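Local coordinates for Lpg2148(MvcA) (Legionella pneumophila subsp. pneumophila str. Philadelphia 1, PDB 6K11), which probably acts as a deamidase-related effector enzyme that removes ubiquitin from the host conjugating enzyme UBE2N and so regulates its activity, at residues E213-D216 with I217-Q221; T292-K295 with E296-I300; Q347-I350 with D351-G355; V362-Y365 with R366-K370. All blocks are in the same frame, centred on the assembly; numbering follows the deposited sequence.

Contact 1 (E213-D216 with I217-Q221); sequences EIVD and IFNEQ
Val215 and Asn219 make a side-chain contact one helical turn apart near the C-terminal end of helix 206-220, far out from the centre of the chain. The two side chains lie alongside each other and point the same way, Val215 CG1 touching Asn219 ND2 at 3.5 Å. This methyl stands anti to the backbone N (chi1 167°), on the carbonyl side of Val215, where the amide of Asn219 can lie against it. Beneath them Asn219 N donates to Val215 O at 2.8 Å, one rung of a ladder in which Ile217 N, Phe218 N and Glu220 N likewise reach back four residues. Ile217 lays its CG1 against Glu213 O at 3.3 Å, and the CG of Glu220 comes within 3.1 Å of Asp216 O. The segment belongs to the MvcA insertion domain, and one side of this amphipathic helix packs inward there: Ile214 meets Leu155 of strand 152-155 and Leu182 of helix 176-185, while Phe218 meets Phe225 nearly parallel and Phe162 edge-to-face. Val215, Asp216 and Asn219 supply a more open side. The carboxylate of Glu213 turns instead to a salt bridge with Lys178. Just past the helix Gln221 folds back, its NE2 donating to Ile217 O at 3.0 Å from above the carbonyl plane, nearly straight at 168°; the same NE2 also bonds to Leu172 O, and OE1 accepts from Arg224.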
loop_
_atom_site.group_PDB
_atom_site.type_symbol
_atom_site.label_atom_id
_atom_site.label_comp_id
_atom_site.label_asym_id
_atom_site.label_seq_id
_atom_site.Cartn_x
_atom_site.Cartn_y
_atom_site.Cartn_z
ATOM N N GLU A 213 -31.676 14.826 1.540
ATOM C CA GLU A 213 -32.041 14.128 2.770
ATOM C C GLU A 213 -31.180 12.878 2.979
ATOM O O GLU A 213 -30.763 12.590 4.106
ATOM C CB GLU A 213 -33.525 13.765 2.764
ATOM C CG GLU A 213 -34.045 13.505 4.175
ATOM C CD GLU A 213 -35.456 12.933 4.225
ATOM O OE1 GLU A 213 -35.800 12.344 5.279
ATOM O OE2 GLU A 213 -36.213 13.064 3.236
ATOM N N ILE A 214 -30.904 12.130 1.905
ATOM C CA ILE A 214 -30.007 10.977 1.995
ATOM C C ILE A 214 -28.614 11.405 2.450
ATOM O O ILE A 214 -27.999 10.755 3.304
ATOM C CB ILE A 214 -29.964 10.233 0.646
ATOM C CG1 ILE A 214 -31.298 9.524 0.410
ATOM C CG2 ILE A 214 -28.813 9.216 0.626
ATOM C CD1 ILE A 214 -31.554 9.123 -1.025
ATOM N N VAL A 215 -28.098 12.513 1.900
ATOM C CA VAL A 215 -26.788 13.015 2.319
ATOM C C VAL A 215 -26.794 13.366 3.805
ATOM O O VAL A 215 -25.831 13.071 4.533
ATOM C CB VAL A 215 -26.375 14.222 1.451
ATOM C CG1 VAL A 215 -25.198 14.949 2.069
ATOM C CG2 VAL A 215 -26.028 13.771 0.030
ATOM N N ASP A 216 -27.865 14.016 4.277
ATOM C CA ASP A 216 -27.968 14.356 5.698
ATOM C C ASP A 216 -27.958 13.098 6.559
ATOM O O ASP A 216 -27.232 13.025 7.560
ATOM C CB ASP A 216 -29.249 15.151 5.978
ATOM C CG ASP A 216 -29.221 16.561 5.407
ATOM O OD1 ASP A 216 -28.121 17.110 5.177
ATOM O OD2 ASP A 216 -30.321 17.127 5.206
ATOM N N ILE A 217 -28.782 12.108 6.191
ATOM C CA ILE A 217 -28.858 10.845 6.930
ATOM C C ILE A 217 -27.467 10.228 7.039
ATOM O O ILE A 217 -27.034 9.795 8.115
ATOM C CB ILE A 217 -29.853 9.891 6.239
ATOM C CG1 ILE A 217 -31.307 10.335 6.479
ATOM C CG2 ILE A 217 -29.672 8.441 6.686
ATOM C CD1 ILE A 217 -32.308 9.647 5.562
ATOM N N PHE A 218 -26.736 10.218 5.921
ATOM C CA PHE A 218 -25.386 9.660 5.885
ATOM C C PHE A 218 -24.425 10.460 6.753
ATOM O O PHE A 218 -23.691 9.886 7.567
ATOM C CB PHE A 218 -24.891 9.614 4.441
ATOM C CG PHE A 218 -23.590 8.876 4.261
ATOM C CD1 PHE A 218 -23.543 7.493 4.365
ATOM C CD2 PHE A 218 -22.425 9.564 3.967
ATOM C CE1 PHE A 218 -22.341 6.817 4.184
ATOM C CE2 PHE A 218 -21.227 8.893 3.788
ATOM C CZ PHE A 218 -21.190 7.520 3.891
ATOM N N ASN A 219 -24.406 11.789 6.586
ATOM C CA ASN A 219 -23.485 12.627 7.358
ATOM C C ASN A 219 -23.716 12.495 8.857
ATOM O O ASN A 219 -22.768 12.615 9.650
ATOM C CB ASN A 219 -23.620 14.102 6.965
ATOM C CG ASN A 219 -23.148 14.386 5.557
ATOM O OD1 ASN A 219 -22.504 13.552 4.931
ATOM N ND2 ASN A 219 -23.465 15.579 5.051
ATOM N N GLU A 220 -24.968 12.264 9.262
ATOM C CA GLU A 220 -25.309 12.190 10.678
ATOM C C GLU A 220 -24.638 11.015 11.381
ATOM O O GLU A 220 -24.411 11.073 12.594
ATOM C CB GLU A 220 -26.828 12.070 10.844
ATOM C CG GLU A 220 -27.597 13.360 10.649
ATOM C CD GLU A 220 -27.954 14.033 11.969
ATOM O OE1 GLU A 220 -27.438 15.146 12.227
ATOM O OE2 GLU A 220 -28.748 13.448 12.742
ATOM N N GLN A 221 -24.349 9.929 10.658
ATOM C CA GLN A 221 -23.784 8.724 11.254
ATOM C C GLN A 221 -22.374 8.419 10.747
ATOM O O GLN A 221 -21.934 7.264 10.821
ATOM C CB GLN A 221 -24.708 7.538 10.987
ATOM C CG GLN A 221 -24.973 7.282 9.506
ATOM C CD GLN A 221 -26.158 6.361 9.293
ATOM O OE1 GLN A 221 -26.140 5.202 9.700
ATOM N NE2 GLN A 221 -27.200 6.877 8.651
#

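Contact 2 (T292-K295 with E296-I300); sequences TNTK and ERSDI
Thr294 O is gripped twice by Ser298, by the backbone N at 2.8 Å and by the hydroxyl OG at 2.9 Å. The N lies almost in line with the carbonyl bond, whereas OG comes from 42° above its plane; OG stands beside its own backbone N, which brings it back over the preceding turn. Ser298 OG also accepts a bond from Lys321 N. One residue before this helix Asn293 serves as the N-cap: its OD1 takes the N-H of Glu296 at 2.9 Å, in the carbonyl plane and on a lone pair, filling in for the missing earlier turn. Lys295 bends at chi2 (58°) and runs out to Asp299, where NZ forms a salt bridge with OD1 at 2.9 Å on the syn lone pair. The guanidinium of Arg297 folds back over the cap, with Asn293 O over one face. A water links its NH1 (3.1 Å) to Thr294 OG1 and Thr292 O, while NH1 and NH2 also donate to Lys321 O and Thr291 O, respectively. Helix 294-305 leans on helix 278-288, where Glu296 and Ile300 touch Val287 and Arg297 touches Leu288, while Ser298 packs on the loop residues Cys315 and Glu320.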
loop_
_atom_site.group_PDB
_atom_site.type_symbol
_atom_site.label_atom_id
_atom_site.label_comp_id
_atom_site.label_asym_id
_atom_site.label_seq_id
_atom_site.Cartn_x
_atom_site.Cartn_y
_atom_site.Cartn_z
ATOM N N THR A 292 -4.131 21.601 2.224
ATOM C CA THR A 292 -5.336 21.488 1.417
ATOM C C THR A 292 -5.062 21.767 -0.053
ATOM O O THR A 292 -5.997 21.739 -0.863
ATOM C CB THR A 292 -6.410 22.466 1.921
ATOM O OG1 THR A 292 -5.961 23.809 1.705
ATOM C CG2 THR A 292 -6.657 22.270 3.389
ATOM N N ASN A 293 -3.810 22.047 -0.416
ATOM C CA ASN A 293 -3.457 22.477 -1.760
ATOM C C ASN A 293 -3.032 21.264 -2.579
ATOM O O ASN A 293 -2.085 20.565 -2.210
ATOM C CB ASN A 293 -2.335 23.517 -1.708
ATOM C CG ASN A 293 -2.058 24.145 -3.059
ATOM O OD1 ASN A 293 -1.114 23.763 -3.761
ATOM N ND2 ASN A 293 -2.873 25.131 -3.429
ATOM N N THR A 294 -3.732 21.019 -3.687
ATOM C CA THR A 294 -3.393 19.883 -4.537
ATOM C C THR A 294 -1.956 19.964 -5.033
ATOM O O THR A 294 -1.212 18.980 -4.973
ATOM C CB THR A 294 -4.364 19.806 -5.711
ATOM O OG1 THR A 294 -5.668 19.511 -5.209
ATOM C CG2 THR A 294 -3.937 18.713 -6.686
ATOM N N LYS A 295 -1.540 21.133 -5.527
ATOM C CA LYS A 295 -0.188 21.259 -6.070
ATOM C C LYS A 295 0.878 20.954 -5.015
ATOM O O LYS A 295 1.845 20.228 -5.286
ATOM C CB LYS A 295 0.005 22.659 -6.657
ATOM C CG LYS A 295 1.404 22.908 -7.216
ATOM C CD LYS A 295 1.768 21.909 -8.302
ATOM C CE LYS A 295 2.998 22.368 -9.066
ATOM N NZ LYS A 295 3.722 21.219 -9.675
ATOM N N GLU A 296 0.720 21.499 -3.803
ATOM C CA GLU A 296 1.713 21.281 -2.752
ATOM C C GLU A 296 1.742 19.820 -2.306
ATOM O O GLU A 296 2.822 19.249 -2.090
ATOM C CB GLU A 296 1.416 22.193 -1.563
ATOM C CG GLU A 296 2.398 22.079 -0.391
ATOM C CD GLU A 296 2.002 22.976 0.781
ATOM O OE1 GLU A 296 0.788 23.192 0.981
ATOM O OE2 GLU A 296 2.899 23.476 1.492
ATOM N N ARG A 297 0.563 19.213 -2.144
ATOM C CA ARG A 297 0.477 17.799 -1.781
ATOM C C ARG A 297 1.137 16.921 -2.839
ATOM O O ARG A 297 1.935 16.030 -2.519
ATOM C CB ARG A 297 -0.992 17.417 -1.607
ATOM C CG ARG A 297 -1.234 16.092 -0.945
ATOM C CD ARG A 297 -2.727 15.728 -0.996
ATOM N NE ARG A 297 -3.538 16.560 -0.104
ATOM C CZ ARG A 297 -4.571 17.310 -0.490
ATOM N NH1 ARG A 297 -4.952 17.348 -1.767
ATOM N NH2 ARG A 297 -5.237 18.023 0.415
ATOM N N SER A 298 0.810 17.172 -4.113
ATOM C CA SER A 298 1.364 16.393 -5.215
ATOM C C SER A 298 2.883 16.513 -5.277
ATOM O O SER A 298 3.584 15.509 -5.468
ATOM C CB SER A 298 0.730 16.854 -6.531
ATOM O OG SER A 298 -0.678 16.638 -6.513
ATOM N N ASP A 299 3.403 17.738 -5.118
ATOM C CA ASP A 299 4.839 17.991 -5.198
ATOM C C ASP A 299 5.610 17.237 -4.119
ATOM O O ASP A 299 6.688 16.688 -4.389
ATOM C CB ASP A 299 5.116 19.490 -5.069
ATOM C CG ASP A 299 4.838 20.269 -6.356
ATOM O OD1 ASP A 299 4.579 19.649 -7.421
ATOM O OD2 ASP A 299 4.880 21.516 -6.284
ATOM N N ILE A 300 5.098 17.228 -2.880
ATOM C CA ILE A 300 5.811 16.554 -1.798
ATOM C C ILE A 300 5.741 15.042 -1.974
ATOM O O ILE A 300 6.739 14.324 -1.773
ATOM C CB ILE A 300 5.242 16.977 -0.436
ATOM C CG1 ILE A 300 5.447 18.478 -0.213
ATOM C CG2 ILE A 300 5.909 16.164 0.693
ATOM C CD1 ILE A 300 5.009 18.913 1.169
HETATM O O HOH W 1 -6.771 19.628 -2.707
HETATM O O HOH W 2 -7.837 19.075 0.209
#

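Contact 3 (Q347-I350 with D351-G355); sequences QEFI and DTHPG
His353 turns its edge to one face of the Phe349 ring, its CE1 3.5 Å from Phe349 CZ and set off toward the rim. This T-shaped pair, with planes at 79° and centroids 4.8 Å apart, closes the C-terminal end of helix 336-351, where the chain leaves for the loop that leads to helix 358-381. Two carbonyl oxygens, of Phe349 and Ile350, sit at the edge of the imidazole, near its plane. ND1 of His353 donates to Phe349 O at 3.0 Å, and its contact with Ile350 O is a weak second bond. Phe349 O is held by two firm bonds and a weak one from Thr352 N, since Thr352 OG1 donates to it at 2.8 Å from the other face of the carbonyl plane. That hydroxyl sits between the backbone N and carbonyl carbon (chi1 69°), which tips it back over the helix end. His353 N bonds to Ile350 O at 2.9 Å, three residues back instead of four, as the chain departs from helical geometry. On the flank, Gln347 crosses Asp351, and its NE2 also bonds to Tyr19 OH; Ile350 meanwhile packs on Met15 of helix 4-19. Gln347 NE2 meets Asp351 OD1 at 2.9 Å from 42° above the carboxylate plane.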
loop_
_atom_site.group_PDB
_atom_site.type_symbol
_atom_site.label_atom_id
_atom_site.label_comp_id
_atom_site.label_asym_id
_atom_site.label_seq_id
_atom_site.Cartn_x
_atom_site.Cartn_y
_atom_site.Cartn_z
ATOM N N GLN A 347 21.720 -14.419 2.417
ATOM C CA GLN A 347 22.837 -14.527 1.485
ATOM C C GLN A 347 23.214 -15.981 1.234
ATOM O O GLN A 347 23.557 -16.352 0.103
ATOM C CB GLN A 347 24.040 -13.730 2.009
ATOM C CG GLN A 347 25.262 -13.753 1.077
ATOM C CD GLN A 347 25.041 -12.928 -0.193
ATOM O OE1 GLN A 347 24.869 -11.709 -0.128
ATOM N NE2 GLN A 347 25.031 -13.594 -1.346
ATOM N N GLU A 348 23.183 -16.816 2.284
ATOM C CA GLU A 348 23.479 -18.240 2.125
ATOM C C GLU A 348 22.438 -18.937 1.249
ATOM O O GLU A 348 22.777 -19.807 0.427
ATOM C CB GLU A 348 23.567 -18.905 3.512
ATOM C CG GLU A 348 24.718 -18.347 4.378
ATOM C CD GLU A 348 24.743 -18.888 5.819
ATOM O OE1 GLU A 348 24.202 -19.992 6.074
ATOM O OE2 GLU A 348 25.323 -18.205 6.694
ATOM N N PHE A 349 21.164 -18.570 1.405
ATOM C CA PHE A 349 20.121 -19.088 0.517
ATOM C C PHE A 349 20.390 -18.692 -0.933
ATOM O O PHE A 349 20.288 -19.522 -1.843
ATOM C CB PHE A 349 18.757 -18.569 0.988
ATOM C CG PHE A 349 17.650 -18.660 -0.040
ATOM C CD1 PHE A 349 17.005 -19.867 -0.288
ATOM C CD2 PHE A 349 17.210 -17.515 -0.711
ATOM C CE1 PHE A 349 15.973 -19.941 -1.218
ATOM C CE2 PHE A 349 16.171 -17.584 -1.624
ATOM C CZ PHE A 349 15.555 -18.795 -1.880
ATOM N N ILE A 350 20.765 -17.430 -1.160
ATOM C CA ILE A 350 21.084 -16.959 -2.506
ATOM C C ILE A 350 22.304 -17.687 -3.059
ATOM O O ILE A 350 22.322 -18.097 -4.229
ATOM C CB ILE A 350 21.299 -15.429 -2.496
ATOM C CG1 ILE A 350 19.957 -14.709 -2.319
ATOM C CG2 ILE A 350 22.042 -14.971 -3.763
ATOM C CD1 ILE A 350 20.072 -13.313 -1.657
ATOM N N ASP A 351 23.346 -17.854 -2.226
ATOM C CA ASP A 351 24.601 -18.468 -2.672
ATOM C C ASP A 351 24.383 -19.879 -3.209
ATOM O O ASP A 351 25.167 -20.350 -4.041
ATOM C CB ASP A 351 25.625 -18.555 -1.524
ATOM C CG ASP A 351 26.204 -17.206 -1.110
ATOM O OD1 ASP A 351 26.192 -16.236 -1.901
ATOM O OD2 ASP A 351 26.687 -17.133 0.053
ATOM N N THR A 352 23.345 -20.574 -2.741
ATOM C CA THR A 352 23.117 -21.936 -3.211
ATOM C C THR A 352 22.550 -21.990 -4.626
ATOM O O THR A 352 22.533 -23.074 -5.220
ATOM C CB THR A 352 22.174 -22.722 -2.270
ATOM O OG1 THR A 352 20.826 -22.214 -2.329
ATOM C CG2 THR A 352 22.675 -22.709 -0.820
ATOM N N HIS A 353 22.085 -20.861 -5.183
ATOM C CA HIS A 353 21.522 -20.892 -6.533
ATOM C C HIS A 353 22.645 -20.878 -7.565
ATOM O O HIS A 353 23.568 -20.052 -7.460
ATOM C CB HIS A 353 20.588 -19.702 -6.754
ATOM C CG HIS A 353 19.313 -19.793 -5.971
ATOM N ND1 HIS A 353 19.259 -19.588 -4.608
ATOM C CD2 HIS A 353 18.046 -20.078 -6.359
ATOM C CE1 HIS A 353 18.013 -19.747 -4.190
ATOM N NE2 HIS A 353 17.258 -20.041 -5.233
ATOM N N PRO A 354 22.603 -21.767 -8.558
ATOM C CA PRO A 354 23.594 -21.723 -9.636
ATOM C C PRO A 354 23.591 -20.358 -10.303
ATOM O O PRO A 354 22.535 -19.745 -10.497
ATOM C CB PRO A 354 23.113 -22.810 -10.607
ATOM C CG PRO A 354 22.170 -23.649 -9.842
ATOM C CD PRO A 354 21.554 -22.768 -8.804
ATOM N N GLY A 355 24.779 -19.887 -10.653
ATOM C CA GLY A 355 24.906 -18.630 -11.361
ATOM C C GLY A 355 26.153 -17.882 -10.949
ATOM O O GLY A 355 26.394 -17.679 -9.753
#

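Contact 4 (V362-Y365 with R366-K370); sequences VENY and RNRAK
Arg366 grips Glu363 and Val362 along the length of its side chain. CB and then CG pass over the carbonyl of the preceding turn, Arg366 CG lying 3.5 Å from Val362 O. With CG beside its own backbone N (chi1 -74°) and the chain extended from there to NE, the side chain runs back toward the start of the segment. Arg366 CD comes within 3.5 Å of Glu363 OE2, and Arg366 NE meets the methyl CG1 of Val362 at 3.9 Å, a branch that lies over one face of the guanidinium, toward its rim. Arg366 NH1 ends the run in a salt bridge with Glu363 OE2 at 2.6 Å, met nearly along the carboxylate's C-O bond; the two flat groups stand 78° apart. The bend of Glu363 at chi2 is what curls its carboxylate back to this spot. A water bridges the other oxygen, OE1, to Asn367 OD1, while NH2 of Arg366 makes a weak bond to Met64 O.

Another polar clasp holds Asn364 and Arg368, four residues apart: NH1 of Arg368 reaches Asn364 OD1 at 2.9 Å on a lone pair in the amide plane, the arginine curving at chi3. Its CD also rests 3.2 Å from Asn364 OD1. Arg366 N bonds to Val362 O, Asn367 N to Glu363 O and Arg368 N to Asn364 O, the i to i+4 bonds of an alpha helix. Tyr365 faces inward, packing on Ala28 and Leu31 of helix 28-39 and bonding through OH to Val26 O. Helix 358-381 is therefore lodged against helix 28-39 by Tyr365 and Arg368 and against helix 49-64 by Lys370.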
loop_
_atom_site.group_PDB
_atom_site.type_symbol
_atom_site.label_atom_id
_atom_site.label_comp_id
_atom_site.label_asym_id
_atom_site.label_seq_id
_atom_site.Cartn_x
_atom_site.Cartn_y
_atom_site.Cartn_z
ATOM N N VAL A 362 19.459 -14.638 -10.269
ATOM C CA VAL A 362 18.063 -14.193 -10.353
ATOM C C VAL A 362 17.343 -14.914 -11.490
ATOM O O VAL A 362 16.197 -15.358 -11.329
ATOM C CB VAL A 362 17.988 -12.655 -10.496
ATOM C CG1 VAL A 362 16.552 -12.200 -10.805
ATOM C CG2 VAL A 362 18.492 -11.973 -9.208
ATOM N N GLU A 363 18.017 -15.082 -12.643
ATOM C CA GLU A 363 17.416 -15.822 -13.758
ATOM C C GLU A 363 17.196 -17.292 -13.408
ATOM O O GLU A 363 16.202 -17.890 -13.829
ATOM C CB GLU A 363 18.282 -15.727 -15.015
ATOM C CG GLU A 363 18.270 -14.337 -15.700
ATOM C CD GLU A 363 16.866 -13.837 -15.975
ATOM O OE1 GLU A 363 16.137 -14.487 -16.771
ATOM O OE2 GLU A 363 16.479 -12.804 -15.377
ATOM N N ASN A 364 18.133 -17.904 -12.675
ATOM C CA ASN A 364 17.917 -19.277 -12.213
ATOM C C ASN A 364 16.666 -19.367 -11.346
ATOM O O ASN A 364 15.849 -20.288 -11.504
ATOM C CB ASN A 364 19.147 -19.762 -11.444
ATOM C CG ASN A 364 18.937 -21.130 -10.783
ATOM O OD1 ASN A 364 18.697 -21.226 -9.564
ATOM N ND2 ASN A 364 19.033 -22.193 -11.583
ATOM N N TYR A 365 16.502 -18.408 -10.426
ATOM C CA TYR A 365 15.341 -18.382 -9.543
ATOM C C TYR A 365 14.046 -18.214 -10.334
ATOM O O TYR A 365 13.057 -18.919 -10.091
ATOM C CB TYR A 365 15.513 -17.247 -8.536
ATOM C CG TYR A 365 14.446 -17.158 -7.479
ATOM C CD1 TYR A 365 14.513 -17.946 -6.322
ATOM C CD2 TYR A 365 13.395 -16.262 -7.606
ATOM C CE1 TYR A 365 13.533 -17.848 -5.351
ATOM C CE2 TYR A 365 12.428 -16.146 -6.635
ATOM C CZ TYR A 365 12.501 -16.947 -5.508
ATOM O OH TYR A 365 11.517 -16.828 -4.560
ATOM N N ARG A 366 14.026 -17.247 -11.260
ATOM C CA ARG A 366 12.849 -17.038 -12.101
ATOM C C ARG A 366 12.514 -18.281 -12.913
ATOM O O ARG A 366 11.340 -18.641 -13.050
ATOM C CB ARG A 366 13.078 -15.866 -13.059
ATOM C CG ARG A 366 13.022 -14.493 -12.444
ATOM C CD ARG A 366 13.654 -13.503 -13.425
ATOM N NE ARG A 366 13.317 -12.135 -13.060
ATOM C CZ ARG A 366 13.787 -11.051 -13.670
ATOM N NH1 ARG A 366 14.637 -11.158 -14.692
ATOM N NH2 ARG A 366 13.395 -9.857 -13.249
ATOM N N ASN A 367 13.527 -18.919 -13.502
ATOM C CA ASN A 367 13.263 -20.068 -14.365
ATOM C C ASN A 367 12.713 -21.243 -13.557
ATOM O O ASN A 367 11.820 -21.963 -14.025
ATOM C CB ASN A 367 14.532 -20.470 -15.126
ATOM C CG ASN A 367 14.971 -19.398 -16.145
ATOM O OD1 ASN A 367 14.232 -18.463 -16.427
ATOM N ND2 ASN A 367 16.173 -19.536 -16.676
ATOM N N ARG A 368 13.205 -21.430 -12.328
ATOM C CA ARG A 368 12.707 -22.520 -11.496
ATOM C C ARG A 368 11.303 -22.235 -10.981
ATOM O O ARG A 368 10.505 -23.162 -10.842
ATOM C CB ARG A 368 13.670 -22.791 -10.329
ATOM C CG ARG A 368 15.022 -23.349 -10.778
ATOM C CD ARG A 368 16.131 -23.133 -9.738
ATOM N NE ARG A 368 15.817 -23.721 -8.438
ATOM C CZ ARG A 368 16.669 -23.746 -7.417
ATOM N NH1 ARG A 368 17.883 -23.217 -7.557
ATOM N NH2 ARG A 368 16.312 -24.292 -6.262
ATOM N N ALA A 369 10.965 -20.966 -10.712
ATOM C CA ALA A 369 9.599 -20.643 -10.302
ATOM C C ALA A 369 8.615 -20.867 -11.446
ATOM O O ALA A 369 7.495 -21.348 -11.230
ATOM C CB ALA A 369 9.515 -19.193 -9.804
ATOM N N LYS A 370 9.017 -20.525 -12.671
ATOM C CA LYS A 370 8.142 -20.747 -13.827
ATOM C C LYS A 370 7.905 -22.237 -14.066
ATOM O O LYS A 370 6.771 -22.670 -14.303
ATOM C CB LYS A 370 8.754 -20.089 -15.067
ATOM C CG LYS A 370 7.937 -20.290 -16.368
ATOM C CD LYS A 370 8.489 -19.395 -17.489
ATOM C CE LYS A 370 7.489 -19.240 -18.638
ATOM N NZ LYS A 370 7.971 -18.298 -19.703
HETATM O O HOH W 3 13.979 -15.764 -17.100
#

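Overall arrangement
All four are local contacts along or at the ends of helices, each partly buried, with two buried residues and a more exposed flank. Contacts 3 and 4 are neighbours, centres 12 Å apart: the loop after helix 336-351 folds onto helix 358-381, where Pro354 CD meets Asn364 OD1 at 3.3 Å and His353 lies against Tyr365 and Arg368. Contact 1, in the insertion domain, is on the opposite side of the chain's centre, about 45 Å from contact 3 at the nearest atoms. Contact 2 starts a helix with a side-chain cap and a salt bridge; contact 3 ends one with ring and hydroxyl donors; contact 4, within a helix, pairs one salt bridge with an amide-to-guanidinium bond; contact 1 is mostly backbone bonds, with a methyl against an amide.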